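Local coordinates for conserved hypothetical secreted protein (Helicobacter pylori, PDB 4RNZ) that helps determine cell shape and, as an M23-family zinc metallopeptidase, probably cleaves peptide bonds in peptidoglycan, at residues D104-T109 against L113-L118; I156-V161 against Q341-L346. All blocks are in the same frame, centred on the assembly; numbering follows the deposited sequence.

In the fold
Contacts 1 and 2 share strand 153-163, whose side chains alternate between the two faces of a sheet. Contact 1, a helical hairpin against one face, and residues 156-161 belong to the second domain of Csd3. Contact 2 sets the long last helix, 326-348, from much later in the chain, against the other face, and the centres of the two contacts lie about 16 Å apart. Ala159 CB meets Leu118 CD1 of contact 1 at 3.8 Å, while the flanking Met158 and Met160 turn to contact 2. Both contacts lie away from the zinc site of Glu34, His219, Asp223 and His301. A bound nickel ion is about 11 Å from the side chain of Leu343.

Contact 1 (D104-T109 against L113-L118); sequences DIIKAT and LLANQL
Ile105 lies over Ala115 where two consecutive helices pack side by side, their local axes 9.2 Å apart and running at 147° to each other. Its CB is 4.2 Å from Ala115 CB, and the branch methyl CG2 comes nearer, 3.8 Å from the same Ala115 CB. The other branch starts beside the backbone N (chi1 -70°) and runs through CG1 to CD1, which reaches Leu118 CD2 at 3.6 Å. One isoleucine thus spans nearly one turn of its partner helix, its two branches serving different residues. Ala115, small enough to admit it, also receives the end of Ile106, whose CD1 lies 4.0 Å from Ala115 CB. At the turn end of the hairpin, Thr109 presents CG2 to Leu114 CD2 at 4.0 Å, the two side chains crossing at about a right angle. The hydroxyl of Thr109 is occupied within its own helix: OG1 donates to Ile105 O over 2.7 Å from above the carbonyl plane, so that this oxygen, which also accepts from Thr109 N, is held twice. OG1 in addition bonds Asp111 N in the connection. This alpha-alpha hairpin rests on the sheet of the second domain, with Thr109 and Leu114 against Tyr141, Leu118 against Ile137 and Ile139 of strand 136-146, and Ala108 against Leu93 of strand 87-96.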
ATOM      1  N   ASP A 104      -4.014  20.291 -10.964  1.00 35.86           N
ATOM      2  CA  ASP A 104      -5.039  19.870 -11.895  1.00 36.26           C
ATOM      3  C   ASP A 104      -5.705  18.547 -11.506  1.00 36.78           C
ATOM      4  O   ASP A 104      -6.932  18.428 -11.576  1.00 33.34           O
ATOM      5  CB  ASP A 104      -4.478  19.812 -13.303  1.00 37.02           C
ATOM      6  CG  ASP A 104      -4.200  21.202 -13.875  1.00 43.60           C
ATOM      7  OD1 ASP A 104      -4.689  22.215 -13.323  1.00 40.93           O
ATOM      8  OD2 ASP A 104      -3.455  21.283 -14.867  1.00 45.67           O
ATOM      9  N   ILE A 105      -4.919  17.560 -11.080  1.00 34.82           N
ATOM     10  CA  ILE A 105      -5.508  16.295 -10.625  1.00 34.45           C
ATOM     11  C   ILE A 105      -6.430  16.546  -9.445  1.00 33.27           C
ATOM     12  O   ILE A 105      -7.533  15.985  -9.370  1.00 31.17           O
ATOM     13  CB  ILE A 105      -4.428  15.267 -10.247  1.00 35.03           C
ATOM     14  CG1 ILE A 105      -3.727  14.797 -11.520  1.00 37.28           C
ATOM     15  CG2 ILE A 105      -5.032  14.057  -9.534  1.00 34.66           C
ATOM     16  CD1 ILE A 105      -2.349  14.243 -11.291  1.00 37.63           C
ATOM     17  N   ILE A 106      -5.996  17.397  -8.521  1.00 33.43           N
ATOM     18  CA  ILE A 106      -6.852  17.710  -7.363  1.00 35.10           C
ATOM     19  C   ILE A 106      -8.132  18.412  -7.822  1.00 36.27           C
ATOM     20  O   ILE A 106      -9.228  18.107  -7.342  1.00 34.74           O
ATOM     21  CB  ILE A 106      -6.125  18.567  -6.325  1.00 35.67           C
ATOM     22  CG1 ILE A 106      -4.895  17.827  -5.780  1.00 36.42           C
ATOM     23  CG2 ILE A 106      -7.061  18.956  -5.181  1.00 40.62           C
ATOM     24  CD1 ILE A 106      -5.203  16.568  -5.025  1.00 35.11           C
ATOM     25  N   LYS A 107      -8.002  19.339  -8.761  1.00 37.54           N
ATOM     26  CA  LYS A 107      -9.190  20.020  -9.269  1.00 40.01           C
ATOM     27  C   LYS A 107     -10.209  19.023  -9.795  1.00 38.73           C
ATOM     28  O   LYS A 107     -11.393  19.146  -9.499  1.00 36.67           O
ATOM     29  CB  LYS A 107      -8.856  21.024 -10.366  1.00 43.14           C
ATOM     30  CG  LYS A 107     -10.079  21.850 -10.757  1.00 51.19           C
ATOM     31  CD  LYS A 107      -9.944  22.531 -12.108  1.00 58.47           C
ATOM     32  CE  LYS A 107     -11.184  23.382 -12.369  1.00 64.50           C
ATOM     33  NZ  LYS A 107     -11.235  23.912 -13.762  1.00 67.54           N
ATOM     34  N   ALA A 108      -9.744  18.023 -10.553  1.00 37.72           N
ATOM     35  CA  ALA A 108     -10.639  17.058 -11.208  1.00 35.96           C
ATOM     36  C   ALA A 108     -11.141  15.916 -10.334  1.00 37.92           C
ATOM     37  O   ALA A 108     -12.183  15.318 -10.643  1.00 37.96           O
ATOM     38  CB  ALA A 108      -9.955  16.487 -12.436  1.00 38.93           C
ATOM     39  N   THR A 109     -10.414  15.586  -9.262  1.00 35.15           N
ATOM     40  CA  THR A 109     -10.767  14.399  -8.445  1.00 35.64           C
ATOM     41  C   THR A 109     -10.943  14.667  -6.963  1.00 32.82           C
ATOM     42  O   THR A 109     -11.404  13.801  -6.236  1.00 35.41           O
ATOM     43  CB  THR A 109      -9.645  13.345  -8.550  1.00 35.48           C
ATOM     44  OG1 THR A 109      -8.450  13.867  -7.929  1.00 31.83           O
ATOM     45  CG2 THR A 109      -9.371  13.009 -10.012  1.00 35.17           C
ATOM     46  N   LEU A 113      -4.470  11.454  -2.714  1.00 33.18           N
ATOM     47  CA  LEU A 113      -3.876  10.121  -2.743  1.00 30.95           C
ATOM     48  C   LEU A 113      -3.511   9.731  -4.170  1.00 30.41           C
ATOM     49  O   LEU A 113      -2.402   9.267  -4.417  1.00 27.37           O
ATOM     50  CB  LEU A 113      -4.821   9.091  -2.135  1.00 32.55           C
ATOM     51  CG  LEU A 113      -5.182   9.377  -0.668  1.00 32.93           C
ATOM     52  CD1 LEU A 113      -6.288   8.436  -0.212  1.00 35.53           C
ATOM     53  CD2 LEU A 113      -3.990   9.253   0.251  1.00 33.63           C
ATOM     54  N   LEU A 114      -4.452   9.933  -5.096  1.00 28.00           N
ATOM     55  CA  LEU A 114      -4.242   9.640  -6.513  1.00 28.30           C
ATOM     56  C   LEU A 114      -3.135  10.528  -7.075  1.00 28.07           C
ATOM     57  O   LEU A 114      -2.287  10.057  -7.847  1.00 25.41           O
ATOM     58  CB  LEU A 114      -5.532   9.841  -7.317  1.00 26.94           C
ATOM     59  CG  LEU A 114      -5.481   9.534  -8.806  1.00 28.53           C
ATOM     60  CD1 LEU A 114      -5.259   8.060  -9.067  1.00 30.33           C
ATOM     61  CD2 LEU A 114      -6.763   9.977  -9.490  1.00 30.34           C
ATOM     62  N   ALA A 115      -3.167  11.808  -6.707  1.00 27.85           N
ATOM     63  CA  ALA A 115      -2.189  12.777  -7.199  1.00 28.39           C
ATOM     64  C   ALA A 115      -0.794  12.366  -6.748  1.00 30.00           C
ATOM     65  O   ALA A 115       0.135  12.331  -7.553  1.00 28.73           O
ATOM     66  CB  ALA A 115      -2.543  14.164  -6.697  1.00 29.98           C
ATOM     67  N   ASN A 116      -0.647  11.996  -5.479  1.00 29.50           N
ATOM     68  CA  ASN A 116       0.654  11.531  -4.951  1.00 29.25           C
ATOM     69  C   ASN A 116       1.154  10.260  -5.622  1.00 28.32           C
ATOM     70  O   ASN A 116       2.360  10.112  -5.859  1.00 25.50           O
ATOM     71  CB  ASN A 116       0.583  11.218  -3.448  1.00 31.57           C
ATOM     72  CG  ASN A 116       0.377  12.430  -2.591  1.00 35.25           C
ATOM     73  OD1 ASN A 116       0.613  13.574  -2.998  1.00 37.70           O
ATOM     74  ND2 ASN A 116      -0.030  12.181  -1.355  1.00 36.42           N
ATOM     75  N   GLN A 117       0.236   9.325  -5.889  1.00 26.51           N
ATOM     76  CA  GLN A 117       0.579   8.105  -6.614  1.00 25.88           C
ATOM     77  C   GLN A 117       1.114   8.414  -8.008  1.00 28.82           C
ATOM     78  O   GLN A 117       2.098   7.818  -8.436  1.00 28.88           O
ATOM     79  CB  GLN A 117      -0.612   7.179  -6.768  1.00 26.47           C
ATOM     80  CG  GLN A 117      -0.998   6.508  -5.490  1.00 26.48           C
ATOM     81  CD  GLN A 117      -2.081   5.455  -5.643  1.00 25.56           C
ATOM     82  OE1 GLN A 117      -2.423   5.022  -6.729  1.00 27.82           O
ATOM     83  NE2 GLN A 117      -2.590   5.018  -4.529  1.00 27.80           N
ATOM     84  N   LEU A 118       0.496   9.359  -8.702  1.00 28.09           N
ATOM     85  CA  LEU A 118       1.012   9.744 -10.033  1.00 30.12           C
ATOM     86  C   LEU A 118       2.397  10.390  -9.981  1.00 29.50           C
ATOM     87  O   LEU A 118       3.248  10.055 -10.788  1.00 30.48           O
ATOM     88  CB  LEU A 118       0.042  10.662 -10.779  1.00 33.36           C
ATOM     89  CG  LEU A 118       0.456  10.756 -12.258  1.00 35.75           C
ATOM     90  CD1 LEU A 118      -0.073   9.590 -13.069  1.00 33.94           C
ATOM     91  CD2 LEU A 118       0.012  12.057 -12.849  1.00 36.45           C
TER

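Contact 2 (I156-V161 against Q341-L346); sequences IKMAMV and QKLEEL
Leu343 sits between Met158 and Met160 and has the most surface buried of the three. Strand residues two apart point the same way, so both methionines face the helix while Ala159 between them turns away. The nearest CA atoms, those of Met160 and Leu343, remain 9.1 Å apart, and side chains alone bridge the interval. The two methionines do so with different shapes. Met158 extends straight from the strand as far as its sulfur and bends only at the last torsion (chi3 73°), which puts CE 4.0 Å from Leu343 CD2, with Leu343 CB equally near. Met160 folds at two bonds (chi2 -82°, chi3 -78°), and its chain curls around the leucine methyl: Leu343 CD2 meets Met160 CB at 3.8 Å and Met160 CE at 3.7 Å. Both methionines therefore touch the same leucine methyl, CD2, and their side chains run oblique to that of Leu343. No hydrogen bond links the segments; the join is wholly apolar and buried, made by flexible, unbranched side chains fitted to one branched one. Lys157 and Met158 form a classic beta bulge opposite Val140, where the chain also turns a corner. The helix lies across neighbouring strands too, Leu343 also touching Ala138 of strand 136-146 and Glu344 touching Tyr169 of strand 166-172, while Phe363, beyond the final strand 357-361, packs against both Met158 and Leu346.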
ATOM      1  N   ILE A 156      -3.749   2.686  -9.510  1.00 27.69           N
ATOM      2  CA  ILE A 156      -3.590   3.080 -10.909  1.00 28.25           C
ATOM      3  C   ILE A 156      -3.407   1.865 -11.780  1.00 29.35           C
ATOM      4  O   ILE A 156      -2.469   1.102 -11.582  1.00 29.67           O
ATOM      5  CB  ILE A 156      -2.377   4.013 -11.089  1.00 28.36           C
ATOM      6  CG1 ILE A 156      -2.668   5.350 -10.406  1.00 28.71           C
ATOM      7  CG2 ILE A 156      -2.045   4.181 -12.568  1.00 27.53           C
ATOM      8  CD1 ILE A 156      -1.454   6.255 -10.301  1.00 29.23           C
ATOM      9  N   LYS A 157      -4.314   1.661 -12.729  1.00 27.84           N
ATOM     10  CA  LYS A 157      -4.203   0.553 -13.669  1.00 29.34           C
ATOM     11  C   LYS A 157      -3.387   0.933 -14.899  1.00 26.42           C
ATOM     12  O   LYS A 157      -2.633   0.127 -15.419  1.00 25.66           O
ATOM     13  CB  LYS A 157      -5.594   0.082 -14.127  1.00 32.90           C
ATOM     14  CG  LYS A 157      -6.569  -0.257 -13.006  1.00 36.02           C
ATOM     15  CD  LYS A 157      -5.970  -1.152 -11.924  1.00 40.88           C
ATOM     16  CE  LYS A 157      -5.459  -2.481 -12.456  1.00 47.01           C
ATOM     17  NZ  LYS A 157      -6.516  -3.278 -13.141  1.00 52.07           N
ATOM     18  N   MET A 158      -3.599   2.157 -15.373  1.00 30.07           N
ATOM     19  CA  MET A 158      -2.849   2.719 -16.493  1.00 31.06           C
ATOM     20  C   MET A 158      -2.705   4.227 -16.313  1.00 31.78           C
ATOM     21  O   MET A 158      -3.616   4.919 -15.820  1.00 27.78           O
ATOM     22  CB  MET A 158      -3.555   2.440 -17.809  1.00 33.09           C
ATOM     23  CG  MET A 158      -2.824   3.029 -19.012  1.00 38.39           C
ATOM     24  SD  MET A 158      -3.715   2.827 -20.559  1.00 43.17           S
ATOM     25  CE  MET A 158      -5.025   4.006 -20.383  1.00 42.86           C
ATOM     26  N   ALA A 159      -1.543   4.743 -16.693  1.00 28.79           N
ATOM     27  CA  ALA A 159      -1.386   6.174 -16.808  1.00 29.79           C
ATOM     28  C   ALA A 159      -0.631   6.517 -18.077  1.00 30.28           C
ATOM     29  O   ALA A 159       0.088   5.693 -18.625  1.00 29.79           O
ATOM     30  CB  ALA A 159      -0.697   6.750 -15.589  1.00 30.11           C
ATOM     31  N   MET A 160      -0.839   7.740 -18.540  1.00 29.89           N
ATOM     32  CA  MET A 160      -0.187   8.264 -19.744  1.00 32.19           C
ATOM     33  C   MET A 160       0.007   9.766 -19.576  1.00 33.76           C
ATOM     34  O   MET A 160      -0.899  10.496 -19.123  1.00 31.18           O
ATOM     35  CB  MET A 160      -1.017   7.977 -20.997  1.00 32.86           C
ATOM     36  CG  MET A 160      -0.340   8.388 -22.306  1.00 34.67           C
ATOM     37  SD  MET A 160      -0.522  10.135 -22.709  1.00 36.97           S
ATOM     38  CE  MET A 160      -2.194  10.122 -23.342  1.00 37.73           C
ATOM     39  N   VAL A 161       1.216  10.223 -19.880  1.00 36.21           N
ATOM     40  CA  VAL A 161       1.479  11.652 -20.002  1.00 35.11           C
ATOM     41  C   VAL A 161       2.087  11.858 -21.400  1.00 39.06           C
ATOM     42  O   VAL A 161       2.828  11.002 -21.891  1.00 38.72           O
ATOM     43  CB  VAL A 161       2.363  12.206 -18.874  1.00 35.44           C
ATOM     44  CG1 VAL A 161       1.830  11.791 -17.507  1.00 35.80           C
ATOM     45  CG2 VAL A 161       3.809  11.771 -19.045  1.00 38.32           C
ATOM     46  N   GLN A 341      -5.271   1.637 -27.404  1.00 41.40           N
ATOM     47  CA  GLN A 341      -6.248   1.891 -28.467  1.00 42.93           C
ATOM     48  C   GLN A 341      -7.487   2.548 -27.885  1.00 40.81           C
ATOM     49  O   GLN A 341      -7.993   3.524 -28.416  1.00 37.51           O
ATOM     50  CB  GLN A 341      -6.646   0.589 -29.160  1.00 44.23           C
ATOM     51  CG  GLN A 341      -5.729   0.226 -30.316  1.00 52.73           C
ATOM     52  CD  GLN A 341      -5.684  -1.267 -30.612  1.00 56.23           C
ATOM     53  OE1 GLN A 341      -6.533  -2.044 -30.168  1.00 63.64           O
ATOM     54  NE2 GLN A 341      -4.674  -1.673 -31.362  1.00 58.25           N
ATOM     55  N   LYS A 342      -7.956   2.009 -26.774  1.00 37.77           N
ATOM     56  CA  LYS A 342      -9.133   2.568 -26.132  1.00 35.95           C
ATOM     57  C   LYS A 342      -8.870   3.977 -25.627  1.00 34.41           C
ATOM     58  O   LYS A 342      -9.707   4.854 -25.815  1.00 35.19           O
ATOM     59  CB  LYS A 342      -9.645   1.634 -25.027  1.00 38.50           C
ATOM     60  CG  LYS A 342     -10.555   2.274 -24.004  1.00 41.08           C
ATOM     61  CD  LYS A 342     -11.805   2.872 -24.608  1.00 43.40           C
ATOM     62  CE  LYS A 342     -12.747   1.823 -25.092  1.00 41.60           C
ATOM     63  NZ  LYS A 342     -14.072   2.473 -25.254  1.00 41.97           N
ATOM     64  N   LEU A 343      -7.719   4.231 -25.012  1.00 32.81           N
ATOM     65  CA  LEU A 343      -7.422   5.589 -24.562  1.00 32.11           C
ATOM     66  C   LEU A 343      -7.472   6.605 -25.725  1.00 34.38           C
ATOM     67  O   LEU A 343      -8.029   7.700 -25.586  1.00 32.66           O
ATOM     68  CB  LEU A 343      -6.079   5.660 -23.834  1.00 33.14           C
ATOM     69  CG  LEU A 343      -5.651   7.067 -23.405  1.00 34.07           C
ATOM     70  CD1 LEU A 343      -6.666   7.698 -22.446  1.00 34.97           C
ATOM     71  CD2 LEU A 343      -4.264   7.049 -22.788  1.00 35.29           C
ATOM     72  N   GLU A 344      -6.889   6.256 -26.863  1.00 36.53           N
ATOM     73  CA  GLU A 344      -6.929   7.149 -28.032  1.00 39.16           C
ATOM     74  C   GLU A 344      -8.340   7.488 -28.448  1.00 40.01           C
ATOM     75  O   GLU A 344      -8.656   8.662 -28.697  1.00 39.55           O
ATOM     76  CB  GLU A 344      -6.177   6.532 -29.226  1.00 43.41           C
ATOM     77  CG  GLU A 344      -4.665   6.545 -29.048  1.00 47.27           C
ATOM     78  CD  GLU A 344      -4.134   7.894 -28.558  1.00 53.20           C
ATOM     79  OE1 GLU A 344      -4.482   8.950 -29.163  1.00 57.29           O
ATOM     80  OE2 GLU A 344      -3.367   7.898 -27.562  1.00 54.37           O
ATOM     81  N   GLU A 345      -9.183   6.458 -28.501  1.00 42.20           N
ATOM     82  CA  GLU A 345     -10.583   6.631 -28.839  1.00 45.40           C
ATOM     83  C   GLU A 345     -11.293   7.547 -27.860  1.00 44.26           C
ATOM     84  O   GLU A 345     -12.108   8.360 -28.272  1.00 38.44           O
ATOM     85  CB  GLU A 345     -11.310   5.280 -28.929  1.00 49.56           C
ATOM     86  CG  GLU A 345     -10.872   4.452 -30.133  1.00 58.39           C
ATOM     87  CD  GLU A 345     -11.503   3.071 -30.184  1.00 63.94           C
ATOM     88  OE1 GLU A 345     -12.523   2.848 -29.494  1.00 68.36           O
ATOM     89  OE2 GLU A 345     -10.973   2.209 -30.920  1.00 66.50           O
ATOM     90  N   LEU A 346     -10.985   7.416 -26.568  1.00 42.97           N
ATOM     91  CA  LEU A 346     -11.597   8.275 -25.543  1.00 39.22           C
ATOM     92  C   LEU A 346     -11.132   9.711 -25.660  1.00 37.01           C
ATOM     93  O   LEU A 346     -11.923  10.642 -25.449  1.00 32.97           O
ATOM     94  CB  LEU A 346     -11.306   7.751 -24.128  1.00 40.05           C
ATOM     95  CG  LEU A 346     -12.013   6.447 -23.753  1.00 39.18           C
ATOM     96  CD1 LEU A 346     -11.411   5.866 -22.467  1.00 39.23           C
ATOM     97  CD2 LEU A 346     -13.516   6.688 -23.614  1.00 39.73           C
TER